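Local coordinates for hydroxyethylphosphonate dioxygenase (Streptomyces albus, PDB 6B9R), which converts 2-hydroxyethylphosphonate to hydroxymethylphosphonate by oxidative carbon-carbon bond cleavage, using molecular oxygen at a mononuclear non-haem iron centre, at the interface of chains A and B. Residues are numbered along the deposited sequence; one frame, centred on the assembly and turned at random. Chains: chain A/B, Hydroxyethylphosphonate dioxygenase.

Contact 1: the interface of chains A and B. Residues chain A 428-429, 431-433; chain B 232-235.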
loop_
_atom_site.group_PDB
_atom_site.type_symbol
_atom_site.label_atom_id
_atom_site.label_comp_id
_atom_site.label_asym_id
_atom_site.label_seq_id
_atom_site.Cartn_x
_atom_site.Cartn_y
_atom_site.Cartn_z
ATOM N N ARG A 428 5.787 0.748 -7.898
ATOM C CA ARG A 428 6.919 0.736 -8.816
ATOM C C ARG A 428 6.487 1.044 -10.243
ATOM O O ARG A 428 7.209 1.730 -10.976
ATOM C CB ARG A 428 7.640 -0.614 -8.743
ATOM C CG ARG A 428 8.279 -0.873 -7.399
ATOM C CD ARG A 428 8.886 -2.286 -7.351
ATOM N NE ARG A 428 10.081 -2.372 -8.195
ATOM C CZ ARG A 428 10.623 -3.506 -8.629
ATOM N NH1 ARG A 428 10.071 -4.676 -8.316
ATOM N NH2 ARG A 428 11.715 -3.464 -9.387
ATOM N N PHE A 429 5.307 0.564 -10.659
ATOM C CA PHE A 429 4.846 0.915 -11.998
ATOM C C PHE A 429 4.419 2.372 -12.080
ATOM O O PHE A 429 4.618 3.008 -13.119
ATOM C CB PHE A 429 3.715 -0.010 -12.441
ATOM C CG PHE A 429 4.211 -1.365 -12.867
ATOM C CD1 PHE A 429 4.914 -1.511 -14.058
ATOM C CD2 PHE A 429 4.019 -2.468 -12.066
ATOM C CE1 PHE A 429 5.395 -2.744 -14.449
ATOM C CE2 PHE A 429 4.494 -3.702 -12.446
ATOM C CZ PHE A 429 5.184 -3.843 -13.636
ATOM N N LEU A 431 5.917 4.763 -10.359
ATOM C CA LEU A 431 7.213 5.426 -10.512
ATOM C C LEU A 431 7.704 5.353 -11.952
ATOM O O LEU A 431 8.270 6.322 -12.470
ATOM C CB LEU A 431 8.257 4.808 -9.577
ATOM C CG LEU A 431 8.121 5.012 -8.066
ATOM C CD1 LEU A 431 9.125 4.127 -7.342
ATOM C CD2 LEU A 431 8.304 6.485 -7.682
ATOM N N GLY A 432 7.500 4.212 -12.613
ATOM C CA GLY A 432 7.946 4.067 -13.988
ATOM C C GLY A 432 7.168 4.907 -14.977
ATOM O O GLY A 432 7.683 5.205 -16.063
ATOM N N ALA A 433 5.943 5.303 -14.627
ATOM C CA ALA A 433 5.116 6.093 -15.526
ATOM C C ALA A 433 5.341 7.589 -15.371
ATOM O O ALA A 433 4.926 8.353 -16.248
ATOM C CB ALA A 433 3.632 5.769 -15.311
ATOM N N ALA B 232 11.825 1.758 -10.178
ATOM C CA ALA B 232 10.745 2.001 -11.122
ATOM C C ALA B 232 10.624 0.840 -12.101
ATOM O O ALA B 232 11.622 0.224 -12.489
ATOM C CB ALA B 232 10.982 3.303 -11.881
ATOM N N LEU B 233 9.388 0.526 -12.479
ATOM C CA LEU B 233 9.110 -0.441 -13.531
ATOM C C LEU B 233 8.266 0.223 -14.603
ATOM O O LEU B 233 7.257 0.867 -14.295
ATOM C CB LEU B 233 8.378 -1.675 -12.993
ATOM C CG LEU B 233 9.161 -2.627 -12.093
ATOM C CD1 LEU B 233 8.201 -3.597 -11.421
ATOM C CD2 LEU B 233 10.257 -3.364 -12.880
ATOM N N THR B 234 8.664 0.044 -15.850
ATOM C CA THR B 234 7.923 0.645 -16.947
ATOM C C THR B 234 6.647 -0.142 -17.202
ATOM O O THR B 234 6.703 -1.366 -17.360
ATOM C CB THR B 234 8.761 0.684 -18.209
ATOM O OG1 THR B 234 9.927 1.474 -17.966
ATOM C CG2 THR B 234 7.951 1.289 -19.358
ATOM N N PRO B 235 5.493 0.517 -17.245
ATOM C CA PRO B 235 4.254 -0.171 -17.625
ATOM C C PRO B 235 4.416 -0.887 -18.957
ATOM O O PRO B 235 5.066 -0.382 -19.881
ATOM C CB PRO B 235 3.231 0.967 -17.715
ATOM C CG PRO B 235 3.769 2.017 -16.791
ATOM C CD PRO B 235 5.270 1.939 -16.921
HETATM O O HOH W 1 13.114 -1.453 -11.209
#
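The extended backbone of B:Ala232 to B:Pro235 lies against the helix 425-433 of chain A and is tied to it where B:Leu233 N donates to A:Arg428 O at 2.9 Å, nearly straight at the hydrogen (174°). This is a segment-on-helix packing between two copies of a cupin-family dioxygenase. The next peptide oxygen, B:Leu233 O, turns towards the helix surface and comes 3.3 Å from A:Gly432 CA. The lack of a side chain at A:Gly432 probably lets the methyl of B:Ala232 come in, its CB 3.8 Å from A:Gly432 CA, with A:Leu431 CB close by.

B:Leu233 is pinched between two flat groups of chain A, both met on a face. Its CB stands above the ring of A:Phe429, displaced towards the rim, 3.5 Å from A:Phe429 CE1. Its CD1 branch covers the centre of the A:Arg428 guanidinium, 3.7 Å from A:Arg428 CZ, while CD2 approaches A:Arg428 NH2. The bend of A:Arg428 at chi3 (71°) turns the guanidinium so that this face meets B:Leu233. The same turn brings A:Arg428 NH2 within 3.1 Å of water 1, which in turn lies 2.6 Å from B:Ala232 O, a solvent-mediated second link.

A:Phe429 is also bordered in its ring plane by the peptide joining B:Thr234 to B:Pro235. Farther along, the methyl of A:Ala433 makes a looser contact with the proline ring through B:Pro235 CG.

Contact 2: the interface of chains A and B. Residues chain A 27-30; chain B 99, 111, 123, 125, 149, 207.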
loop_
_atom_site.group_PDB
_atom_site.type_symbol
_atom_site.label_atom_id
_atom_site.label_comp_id
_atom_site.label_asym_id
_atom_site.label_seq_id
_atom_site.Cartn_x
_atom_site.Cartn_y
_atom_site.Cartn_z
ATOM N N ASP A 27 -1.702 20.144 -2.729
ATOM C CA ASP A 27 -2.767 19.196 -3.041
ATOM C C ASP A 27 -4.149 19.767 -2.746
ATOM O O ASP A 27 -5.123 19.389 -3.405
ATOM C CB ASP A 27 -2.561 17.894 -2.262
ATOM C CG ASP A 27 -1.405 17.076 -2.797
ATOM O OD1 ASP A 27 -0.820 17.459 -3.826
ATOM O OD2 ASP A 27 -1.089 16.042 -2.179
ATOM N N LEU A 28 -4.249 20.681 -1.783
ATOM C CA LEU A 28 -5.502 21.331 -1.439
ATOM C C LEU A 28 -5.716 22.626 -2.207
ATOM O O LEU A 28 -6.667 23.357 -1.910
ATOM C CB LEU A 28 -5.560 21.592 0.078
ATOM C CG LEU A 28 -5.935 20.318 0.862
ATOM C CD1 LEU A 28 -5.562 20.413 2.348
ATOM C CD2 LEU A 28 -7.427 20.054 0.733
ATOM N N LYS A 29 -4.858 22.922 -3.191
ATOM C CA LYS A 29 -4.917 24.188 -3.921
ATOM C C LYS A 29 -4.947 25.375 -2.958
ATOM O O LYS A 29 -5.702 26.342 -3.135
ATOM C CB LYS A 29 -6.109 24.200 -4.883
ATOM C CG LYS A 29 -6.117 23.009 -5.863
ATOM C CD LYS A 29 -4.775 22.915 -6.612
ATOM C CE LYS A 29 -4.833 21.997 -7.842
ATOM N NZ LYS A 29 -5.020 20.570 -7.482
ATOM N N ARG A 30 -4.102 25.309 -1.927
ATOM C CA ARG A 30 -3.855 26.429 -1.020
ATOM C C ARG A 30 -2.458 26.979 -1.305
ATOM O O ARG A 30 -1.455 26.317 -1.010
ATOM C CB ARG A 30 -3.975 25.985 0.438
ATOM C CG ARG A 30 -5.289 25.235 0.763
ATOM C CD ARG A 30 -6.492 26.104 0.391
ATOM N NE ARG A 30 -7.690 25.883 1.210
ATOM C CZ ARG A 30 -8.677 25.043 0.901
ATOM N NH1 ARG A 30 -9.731 24.950 1.701
ATOM N NH2 ARG A 30 -8.612 24.288 -0.195
ATOM N N ARG B 99 -11.389 30.412 -3.679
ATOM C CA ARG B 99 -10.060 31.005 -3.779
ATOM C C ARG B 99 -9.846 31.439 -5.218
ATOM O O ARG B 99 -10.010 30.627 -6.132
ATOM C CB ARG B 99 -8.966 30.003 -3.374
ATOM C CG ARG B 99 -8.781 29.797 -1.885
ATOM C CD ARG B 99 -8.397 28.338 -1.590
ATOM N NE ARG B 99 -9.586 27.500 -1.691
ATOM C CZ ARG B 99 -9.703 26.421 -2.451
ATOM N NH1 ARG B 99 -8.676 25.974 -3.170
ATOM N NH2 ARG B 99 -10.851 25.771 -2.464
ATOM N N TYR B 111 -11.247 28.496 -7.472
ATOM C CA TYR B 111 -11.345 27.160 -6.896
ATOM C C TYR B 111 -12.411 27.134 -5.808
ATOM O O TYR B 111 -12.566 28.092 -5.052
ATOM C CB TYR B 111 -10.037 26.709 -6.249
ATOM C CG TYR B 111 -8.794 26.715 -7.095
ATOM C CD1 TYR B 111 -8.088 27.885 -7.312
ATOM C CD2 TYR B 111 -8.271 25.526 -7.602
ATOM C CE1 TYR B 111 -6.933 27.893 -8.061
ATOM C CE2 TYR B 111 -7.104 25.527 -8.354
ATOM C CZ TYR B 111 -6.441 26.724 -8.571
ATOM O OH TYR B 111 -5.269 26.766 -9.297
ATOM N N ARG B 123 -8.854 14.982 -3.638
ATOM C CA ARG B 123 -8.739 16.436 -3.514
ATOM C C ARG B 123 -9.543 17.023 -4.668
ATOM O O ARG B 123 -8.981 17.433 -5.692
ATOM C CB ARG B 123 -7.275 16.886 -3.522
ATOM C CG ARG B 123 -6.460 16.428 -2.318
ATOM C CD ARG B 123 -6.990 17.065 -1.043
ATOM N NE ARG B 123 -6.146 16.769 0.102
ATOM C CZ ARG B 123 -6.348 15.758 0.943
ATOM N NH1 ARG B 123 -7.371 14.932 0.758
ATOM N NH2 ARG B 123 -5.525 15.570 1.970
ATOM N N GLU B 125 -11.711 19.601 -6.666
ATOM C CA GLU B 125 -12.015 21.024 -6.737
ATOM C C GLU B 125 -12.908 21.324 -7.931
ATOM O O GLU B 125 -12.655 20.849 -9.046
ATOM C CB GLU B 125 -10.721 21.847 -6.819
ATOM C CG GLU B 125 -9.777 21.597 -5.653
ATOM C CD GLU B 125 -10.169 22.374 -4.398
ATOM O OE1 GLU B 125 -10.228 23.616 -4.450
ATOM O OE2 GLU B 125 -10.438 21.743 -3.365
ATOM N N HIS B 149 1.540 18.522 -10.641
ATOM C CA HIS B 149 1.382 18.224 -9.228
ATOM C C HIS B 149 1.370 16.717 -9.015
ATOM O O HIS B 149 1.087 15.940 -9.929
ATOM C CB HIS B 149 0.111 18.845 -8.658
ATOM C CG HIS B 149 -1.103 18.646 -9.513
ATOM N ND1 HIS B 149 -1.643 17.402 -9.765
ATOM C CD2 HIS B 149 -1.897 19.539 -10.150
ATOM C CE1 HIS B 149 -2.713 17.537 -10.527
ATOM N NE2 HIS B 149 -2.889 18.824 -10.773
ATOM N N THR B 207 -8.799 15.406 -8.458
ATOM C CA THR B 207 -7.499 14.812 -8.213
ATOM C C THR B 207 -7.587 13.847 -7.044
ATOM O O THR B 207 -8.440 13.976 -6.162
ATOM C CB THR B 207 -6.439 15.871 -7.917
ATOM O OG1 THR B 207 -6.712 16.475 -6.649
ATOM C CG2 THR B 207 -6.415 16.928 -9.000
HETATM O O HOH W 2 -4.698 18.348 -6.118
#
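A:Lys29 and A:Arg30 meet the B:Arg99 and B:Tyr111 side chains where the loop after helix 10-27 enters the cupin active-site region of chain B. B:Tyr111 belongs to the substrate pocket there, and B:His149 is an iron ligand.

Among the hydrogen bonds, B:Arg99 NH1 donates across to A:Lys29 O at 3.0 Å, from above the carbonyl plane. Both B:Arg99 NH1 and NH2 also grip one carboxylate oxygen, B:Glu125 OE1, end-on. B:Arg99 NH2 meets B:Glu125 OE1 on its syn lone pair at 3.0 Å and forms a salt bridge, whereas NH1 comes from above the carboxylate plane; together they fix the rotation of the guanidinium. On the other side, A:Arg30 NH2 is bonded to A:Leu28 O at 2.8 Å, in the carbonyl plane.

Stacking joins the two arginines: their guanidinium planes are 19° apart, and A:Arg30 NH2 sits over the centre of the B:Arg99 group, 3.3 Å from B:Arg99 CZ. B:Glu125 probably offsets the repulsion between these like charges.

Apolar contact comes from the A:Lys29 stem, whose CG lies 3.7 Å from B:Tyr111 CE2. A:Leu28 CD2 packs 3.5 Å from B:Arg123 CD.

Bends at chi2 (-53°) and chi4 (-68°) carry the amine of A:Lys29 towards B:His149, NZ 4.3 Å from B:His149 NE2, near but not in contact.

Water 2 bridges A:Asp27 O and B:Thr207 OG1, the threonine hydroxyl being held by B:Arg123 O.

Contact 3: the interface of chains A and B. Residues chain A 16, 439, 442-443; chain B 217, 220-221, 228.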
loop_
_atom_site.group_PDB
_atom_site.type_symbol
_atom_site.label_atom_id
_atom_site.label_comp_id
_atom_site.label_asym_id
_atom_site.label_seq_id
_atom_site.Cartn_x
_atom_site.Cartn_y
_atom_site.Cartn_z
ATOM N N ARG A 16 12.210 16.775 5.191
ATOM C CA ARG A 16 11.133 15.920 4.712
ATOM C C ARG A 16 9.784 16.410 5.212
ATOM O O ARG A 16 8.807 16.423 4.457
ATOM C CB ARG A 16 11.371 14.467 5.146
ATOM C CG ARG A 16 12.620 13.858 4.534
ATOM C CD ARG A 16 12.587 12.325 4.507
ATOM N NE ARG A 16 12.720 11.717 5.828
ATOM C CZ ARG A 16 13.865 11.607 6.502
ATOM N NH1 ARG A 16 14.999 12.080 5.993
ATOM N NH2 ARG A 16 13.873 11.031 7.698
ATOM N N ILE A 439 10.395 12.093 -10.123
ATOM C CA ILE A 439 10.659 11.287 -8.935
ATOM C C ILE A 439 11.277 12.148 -7.840
ATOM O O ILE A 439 10.941 12.014 -6.657
ATOM C CB ILE A 439 11.538 10.072 -9.301
ATOM C CG1 ILE A 439 10.687 9.005 -9.995
ATOM C CG2 ILE A 439 12.231 9.489 -8.072
ATOM C CD1 ILE A 439 11.481 7.802 -10.499
ATOM N N TYR A 442 8.508 13.971 -6.123
ATOM C CA TYR A 442 7.747 13.008 -5.330
ATOM C C TYR A 442 8.443 12.739 -4.005
ATOM O O TYR A 442 7.800 12.712 -2.950
ATOM C CB TYR A 442 7.559 11.721 -6.136
ATOM C CG TYR A 442 7.043 10.533 -5.347
ATOM C CD1 TYR A 442 5.791 10.557 -4.755
ATOM C CD2 TYR A 442 7.817 9.386 -5.206
ATOM C CE1 TYR A 442 5.310 9.458 -4.040
ATOM C CE2 TYR A 442 7.350 8.289 -4.499
ATOM C CZ TYR A 442 6.091 8.330 -3.918
ATOM O OH TYR A 442 5.632 7.227 -3.210
ATOM N N ILE A 443 9.770 12.590 -4.042
ATOM C CA ILE A 443 10.556 12.381 -2.828
ATOM C C ILE A 443 10.486 13.600 -1.918
ATOM O O ILE A 443 10.355 13.479 -0.694
ATOM C CB ILE A 443 12.016 12.045 -3.197
ATOM C CG1 ILE A 443 12.103 10.623 -3.752
ATOM C CG2 ILE A 443 12.939 12.216 -1.997
ATOM C CD1 ILE A 443 11.328 9.619 -2.941
ATOM N N GLN B 217 5.531 6.783 -0.074
ATOM C CA GLN B 217 6.293 8.026 -0.146
ATOM C C GLN B 217 7.227 8.161 1.043
ATOM O O GLN B 217 8.372 8.611 0.898
ATOM C CB GLN B 217 5.347 9.231 -0.199
ATOM C CG GLN B 217 6.019 10.557 -0.643
ATOM C CD GLN B 217 6.846 11.248 0.439
ATOM O OE1 GLN B 217 6.664 11.017 1.638
ATOM N NE2 GLN B 217 7.776 12.107 0.009
ATOM N N LEU B 220 10.235 5.595 0.530
ATOM C CA LEU B 220 11.072 5.967 -0.603
ATOM C C LEU B 220 11.837 7.259 -0.323
ATOM O O LEU B 220 12.999 7.401 -0.732
ATOM C CB LEU B 220 10.211 6.084 -1.869
ATOM C CG LEU B 220 9.629 4.741 -2.329
ATOM C CD1 LEU B 220 8.640 4.890 -3.477
ATOM C CD2 LEU B 220 10.767 3.793 -2.735
ATOM N N ALA B 221 11.213 8.204 0.391
ATOM C CA ALA B 221 11.900 9.456 0.707
ATOM C C ALA B 221 13.139 9.213 1.567
ATOM O O ALA B 221 14.143 9.924 1.423
ATOM C CB ALA B 221 10.934 10.435 1.392
ATOM N N THR B 228 15.131 5.116 -5.338
ATOM C CA THR B 228 13.741 5.159 -5.784
ATOM C C THR B 228 13.654 5.002 -7.298
ATOM O O THR B 228 12.851 4.205 -7.803
ATOM C CB THR B 228 13.074 6.460 -5.320
ATOM O OG1 THR B 228 13.017 6.484 -3.886
ATOM C CG2 THR B 228 11.660 6.544 -5.855
#
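A:Tyr442 and B:Gln217 run past each other in opposite directions, in a helix-to-helix contact between two cupin-family subunits: helix 438-443 of chain A against helices 215-223 and 225-230 of chain B. The ring and amide planes are 88° apart, almost perpendicular. With CG anti to the backbone N (chi1 168°), A:Tyr442 sends its ring along the base of B:Gln217, and A:Tyr442 CE1 lies 3.6 Å from B:Gln217 CG. Its phenol oxygen, A:Tyr442 OH, ends 3.2 Å from B:Gln217 N in the first turn of the helix, at best a weak, poorly directed hydrogen bond, since it lies as near to B:Gln217 CA.

The amide travels the other way. B:Gln217 NE2 reaches A:Tyr442 O at 3.0 Å, in the carbonyl plane and nearly straight (170° at the hydrogen). A:Ile443 O is as near, but the N-H does not point to it.

At the edge of the ring, in its plane, the B:Leu220 CD1 methyl is 3.8 Å from A:Tyr442 CE2. An alanine in place of A:Tyr442 would probably open a gap beside B:Leu220 CD1 and B:Gln217 CG, leaving the glutamine stem freer to turn.

A:Ile443 approaches by the tip of its longer branch: CD1 touches the backbone of chain B, 3.7 Å from B:Ala221 CA. A:Arg16 CD lies 4.0 Å from B:Ala221 CB. A:Ile439 and B:Thr228 slide past each other, methyl beside methyl, with A:Ile439 CG2 3.7 Å from B:Thr228 CG2.

Contacts 1 and 3 are neighbours, the centres of their C-alpha atoms about 14 Å apart, and follow one another along both chains: helix 425-433 meets the segment after helix 225-230, and helix 438-443 meets helices 215-223 and 225-230. Contact 2 lies about 21 Å from contact 3 and 26 Å from contact 1. Helix 10-27 supplies A:Asp27 to contact 2 and A:Arg16 to contact 3. Two-fold symmetry repeats all three with the chains exchanged. The central contacts probably steady the pairing, while contact 2 and its twin place a loop of one chain beside the iron site of the other, which may couple pairing to the active site.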